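Local coordinates for uncharacterized protein YqbN (Bacillus subtilis, PDB 3KLU) that is of unknown function but belongs to the XkdN-like phage tail assembly chaperone family, so it probably assists assembly of a phage-type tail, at residues F95-Y104 / P109-L117. Sequence-based numbering, arbitrary orientation.
Sequences FKAKELREAY and PVEVAKRVL
F95 lays one face of its ring on the backbone of A113, whose CA stands 3.7 Å from the ring centroid, only 6° off the normal: a CH-pi contact at the heart of the packing between two short consecutive helices, 98-103 and 109-116, joined by the five-residue link 104-108. Alanine suits this place because its small CB, 3.4 Å from F95 CD2, lets the ring settle close against the helix. The ring also meets V112 and V116 on that helix, V116 CG2 lying 3.6 Å from F95 CE1. W126 of helix 120-133 meets F95 edge-to-face and F44 of strand 44-46 also touches it, so this buried ring joins the helical pair to the rest of the fold.

V112 fills the angle between the helices with its two branches. CG1, anti to the backbone N (chi1 -178°), packs 3.7 Å from L100 CB, while CG2 turns to F95 O and the aliphatic CG of R101. Farther along, V116 CG2 is shared, reaching over one face of Y104, offset toward the ring's rim. The Y104 ring thus extends the apolar seam toward the surface, where R115 CB comes 3.5 Å from its CD1.

Polar groups close the contact at its edges. R101 curls back at its third torsion and grips K96 O side-on with NE and NH2, tying the helix to the turn before it; its NH1 forms a salt bridge with E107 of the link. R115 suits the edge beside Y104 because its long aliphatic stem can pass that ring before the charge begins. NE pairs with E111 OE2 one helical turn back, and NH1 donates to Y104 O at 2.9 Å, with that oxygen just 1° out of the guanidinium plane.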
loop_
_atom_site.group_PDB
_atom_site.type_symbol
_atom_site.label_atom_id
_atom_site.label_comp_id
_atom_site.label_asym_id
_atom_site.label_seq_id
_atom_site.Cartn_x
_atom_site.Cartn_y
_atom_site.Cartn_z
ATOM N N PHE A 95 1.960 6.853 4.542
ATOM C CA PHE A 95 2.305 6.890 5.965
ATOM C C PHE A 95 3.741 7.200 6.325
ATOM O O PHE A 95 4.091 7.335 7.512
ATOM C CB PHE A 95 1.841 5.591 6.621
ATOM C CG PHE A 95 0.366 5.417 6.550
ATOM C CD1 PHE A 95 -0.475 6.448 6.980
ATOM C CD2 PHE A 95 -0.193 4.238 6.083
ATOM C CE1 PHE A 95 -1.871 6.316 6.957
ATOM C CE2 PHE A 95 -1.602 4.067 6.043
ATOM C CZ PHE A 95 -2.440 5.109 6.483
ATOM N N LYS A 96 4.559 7.343 5.291
ATOM C CA LYS A 96 5.954 7.680 5.481
ATOM C C LYS A 96 6.100 9.192 5.493
ATOM O O LYS A 96 7.141 9.699 5.868
ATOM C CB LYS A 96 6.789 7.122 4.335
ATOM C CG LYS A 96 6.821 5.640 4.295
ATOM C CD LYS A 96 7.857 5.208 3.335
ATOM C CE LYS A 96 7.886 3.697 3.257
ATOM N NZ LYS A 96 9.050 3.261 2.449
ATOM N N ALA A 97 5.058 9.900 5.090
ATOM C CA ALA A 97 5.115 11.361 5.035
ATOM C C ALA A 97 5.547 11.926 6.357
ATOM O O ALA A 97 5.029 11.542 7.415
ATOM C CB ALA A 97 3.763 11.943 4.660
ATOM N N LYS A 98 6.500 12.844 6.289
ATOM C CA LYS A 98 7.005 13.507 7.477
ATOM C C LYS A 98 5.871 14.129 8.260
ATOM O O LYS A 98 5.854 14.076 9.482
ATOM C CB LYS A 98 7.982 14.623 7.110
ATOM C CG LYS A 98 8.571 15.305 8.333
ATOM C CD LYS A 98 9.127 14.254 9.278
ATOM C CE LYS A 98 10.046 14.830 10.350
ATOM N NZ LYS A 98 10.442 13.772 11.345
ATOM N N GLU A 99 4.923 14.725 7.554
ATOM C CA GLU A 99 3.821 15.389 8.239
ATOM C C GLU A 99 3.047 14.404 9.114
ATOM O O GLU A 99 2.640 14.736 10.234
ATOM C CB GLU A 99 2.898 16.038 7.222
ATOM C CG GLU A 99 2.065 17.158 7.758
ATOM C CD GLU A 99 1.145 17.715 6.679
ATOM O OE1 GLU A 99 1.365 17.343 5.488
ATOM O OE2 GLU A 99 0.219 18.515 7.007
ATOM N N LEU A 100 2.851 13.189 8.619
ATOM C CA LEU A 100 2.129 12.195 9.410
ATOM C C LEU A 100 2.997 11.636 10.503
ATOM O O LEU A 100 2.510 11.340 11.580
ATOM C CB LEU A 100 1.609 11.050 8.530
ATOM C CG LEU A 100 0.391 11.505 7.731
ATOM C CD1 LEU A 100 -0.045 10.400 6.733
ATOM C CD2 LEU A 100 -0.772 11.882 8.698
ATOM N N ARG A 101 4.288 11.480 10.245
ATOM C CA ARG A 101 5.162 10.933 11.291
ATOM C C ARG A 101 5.219 11.912 12.473
ATOM O O ARG A 101 5.188 11.497 13.647
ATOM C CB ARG A 101 6.559 10.661 10.726
ATOM C CG ARG A 101 6.658 9.336 9.999
ATOM C CD ARG A 101 8.079 9.014 9.511
ATOM N NE ARG A 101 8.361 9.688 8.256
ATOM C CZ ARG A 101 9.324 10.587 8.095
ATOM N NH1 ARG A 101 10.099 10.922 9.112
ATOM N NH2 ARG A 101 9.511 11.149 6.912
ATOM N N GLU A 102 5.279 13.201 12.145
ATOM C CA GLU A 102 5.300 14.260 13.148
ATOM C C GLU A 102 3.996 14.254 13.931
ATOM O O GLU A 102 3.991 14.001 15.133
ATOM C CB GLU A 102 5.433 15.646 12.505
ATOM C CG GLU A 102 6.755 15.921 11.824
ATOM C CD GLU A 102 7.774 16.576 12.735
ATOM O OE1 GLU A 102 7.674 17.805 12.958
ATOM O OE2 GLU A 102 8.671 15.858 13.227
ATOM N N ALA A 103 2.893 14.511 13.235
ATOM C CA ALA A 103 1.579 14.604 13.887
ATOM C C ALA A 103 1.176 13.442 14.766
ATOM O O ALA A 103 0.582 13.652 15.817
ATOM C CB ALA A 103 0.489 14.837 12.855
ATOM N N TYR A 104 1.464 12.222 14.341
ATOM C CA TYR A 104 1.075 11.080 15.135
ATOM C C TYR A 104 2.178 10.649 16.064
ATOM O O TYR A 104 2.055 9.656 16.777
ATOM C CB TYR A 104 0.641 9.951 14.210
ATOM C CG TYR A 104 -0.759 10.178 13.695
ATOM C CD1 TYR A 104 -1.867 9.707 14.404
ATOM C CD2 TYR A 104 -0.977 10.892 12.521
ATOM C CE1 TYR A 104 -3.146 9.930 13.959
ATOM C CE2 TYR A 104 -2.255 11.127 12.060
ATOM C CZ TYR A 104 -3.342 10.643 12.783
ATOM O OH TYR A 104 -4.623 10.896 12.327
ATOM N N PRO A 109 6.249 4.091 10.024
ATOM C CA PRO A 109 5.148 4.232 9.072
ATOM C C PRO A 109 4.027 3.226 9.319
ATOM O O PRO A 109 2.860 3.523 9.057
ATOM C CB PRO A 109 5.825 4.052 7.709
ATOM C CG PRO A 109 7.265 4.409 7.981
ATOM C CD PRO A 109 7.512 3.793 9.321
ATOM N N VAL A 110 4.360 2.053 9.831
ATOM C CA VAL A 110 3.341 1.051 10.117
ATOM C C VAL A 110 2.538 1.474 11.354
ATOM O O VAL A 110 1.337 1.200 11.465
ATOM C CB VAL A 110 3.978 -0.334 10.373
ATOM C CG1 VAL A 110 2.925 -1.312 10.941
ATOM C CG2 VAL A 110 4.581 -0.877 9.051
ATOM N N GLU A 111 3.190 2.161 12.274
ATOM C CA GLU A 111 2.512 2.633 13.496
ATOM C C GLU A 111 1.655 3.844 13.073
ATOM O O GLU A 111 0.530 4.022 13.539
ATOM C CB GLU A 111 3.571 3.029 14.552
ATOM C CG GLU A 111 3.074 3.343 15.948
ATOM C CD GLU A 111 2.110 2.321 16.501
ATOM O OE1 GLU A 111 2.292 1.092 16.302
ATOM O OE2 GLU A 111 1.152 2.772 17.167
ATOM N N VAL A 112 2.185 4.655 12.159
ATOM C CA VAL A 112 1.415 5.773 11.668
ATOM C C VAL A 112 0.112 5.181 11.127
ATOM O O VAL A 112 -0.969 5.676 11.416
ATOM C CB VAL A 112 2.106 6.530 10.476
ATOM C CG1 VAL A 112 1.199 7.734 10.071
ATOM C CG2 VAL A 112 3.490 7.015 10.838
ATOM N N ALA A 113 0.215 4.120 10.339
ATOM C CA ALA A 113 -0.995 3.506 9.793
ATOM C C ALA A 113 -1.959 3.052 10.896
ATOM O O ALA A 113 -3.168 3.302 10.810
ATOM C CB ALA A 113 -0.639 2.292 8.864
ATOM N N LYS A 114 -1.440 2.420 11.940
ATOM C CA LYS A 114 -2.323 1.944 13.012
ATOM C C LYS A 114 -2.986 3.084 13.771
ATOM O O LYS A 114 -4.111 2.959 14.217
ATOM C CB LYS A 114 -1.568 1.041 13.976
ATOM C CG LYS A 114 -1.229 -0.315 13.373
ATOM C CD LYS A 114 -0.250 -1.040 14.302
ATOM C CE LYS A 114 0.190 -2.359 13.726
ATOM N NZ LYS A 114 -1.004 -3.130 13.310
ATOM N N ARG A 115 -2.289 4.198 13.912
ATOM C CA ARG A 115 -2.909 5.333 14.571
ATOM C C ARG A 115 -3.899 6.039 13.638
ATOM O O ARG A 115 -4.922 6.528 14.097
ATOM C CB ARG A 115 -1.818 6.272 15.095
ATOM C CG ARG A 115 -0.913 5.512 16.067
ATOM C CD ARG A 115 0.180 6.348 16.688
ATOM N NE ARG A 115 0.971 5.507 17.591
ATOM C CZ ARG A 115 2.053 5.920 18.266
ATOM N NH1 ARG A 115 2.492 7.163 18.140
ATOM N NH2 ARG A 115 2.683 5.094 19.097
ATOM N N VAL A 116 -3.647 6.062 12.327
ATOM C CA VAL A 116 -4.597 6.707 11.405
ATOM C C VAL A 116 -5.843 5.827 11.216
ATOM O O VAL A 116 -6.959 6.302 11.330
ATOM C CB VAL A 116 -4.006 6.958 9.979
ATOM C CG1 VAL A 116 -5.118 7.514 9.047
ATOM C CG2 VAL A 116 -2.815 7.948 10.032
ATOM N N LEU A 117 -5.649 4.549 10.897
ATOM C CA LEU A 117 -6.782 3.627 10.712
ATOM C C LEU A 117 -7.059 3.034 12.118
ATOM O O LEU A 117 -6.894 1.829 12.358
ATOM C CB LEU A 117 -6.376 2.527 9.710
ATOM C CG LEU A 117 -6.016 3.088 8.314
ATOM C CD1 LEU A 117 -5.216 2.084 7.505
ATOM C CD2 LEU A 117 -7.267 3.449 7.574
#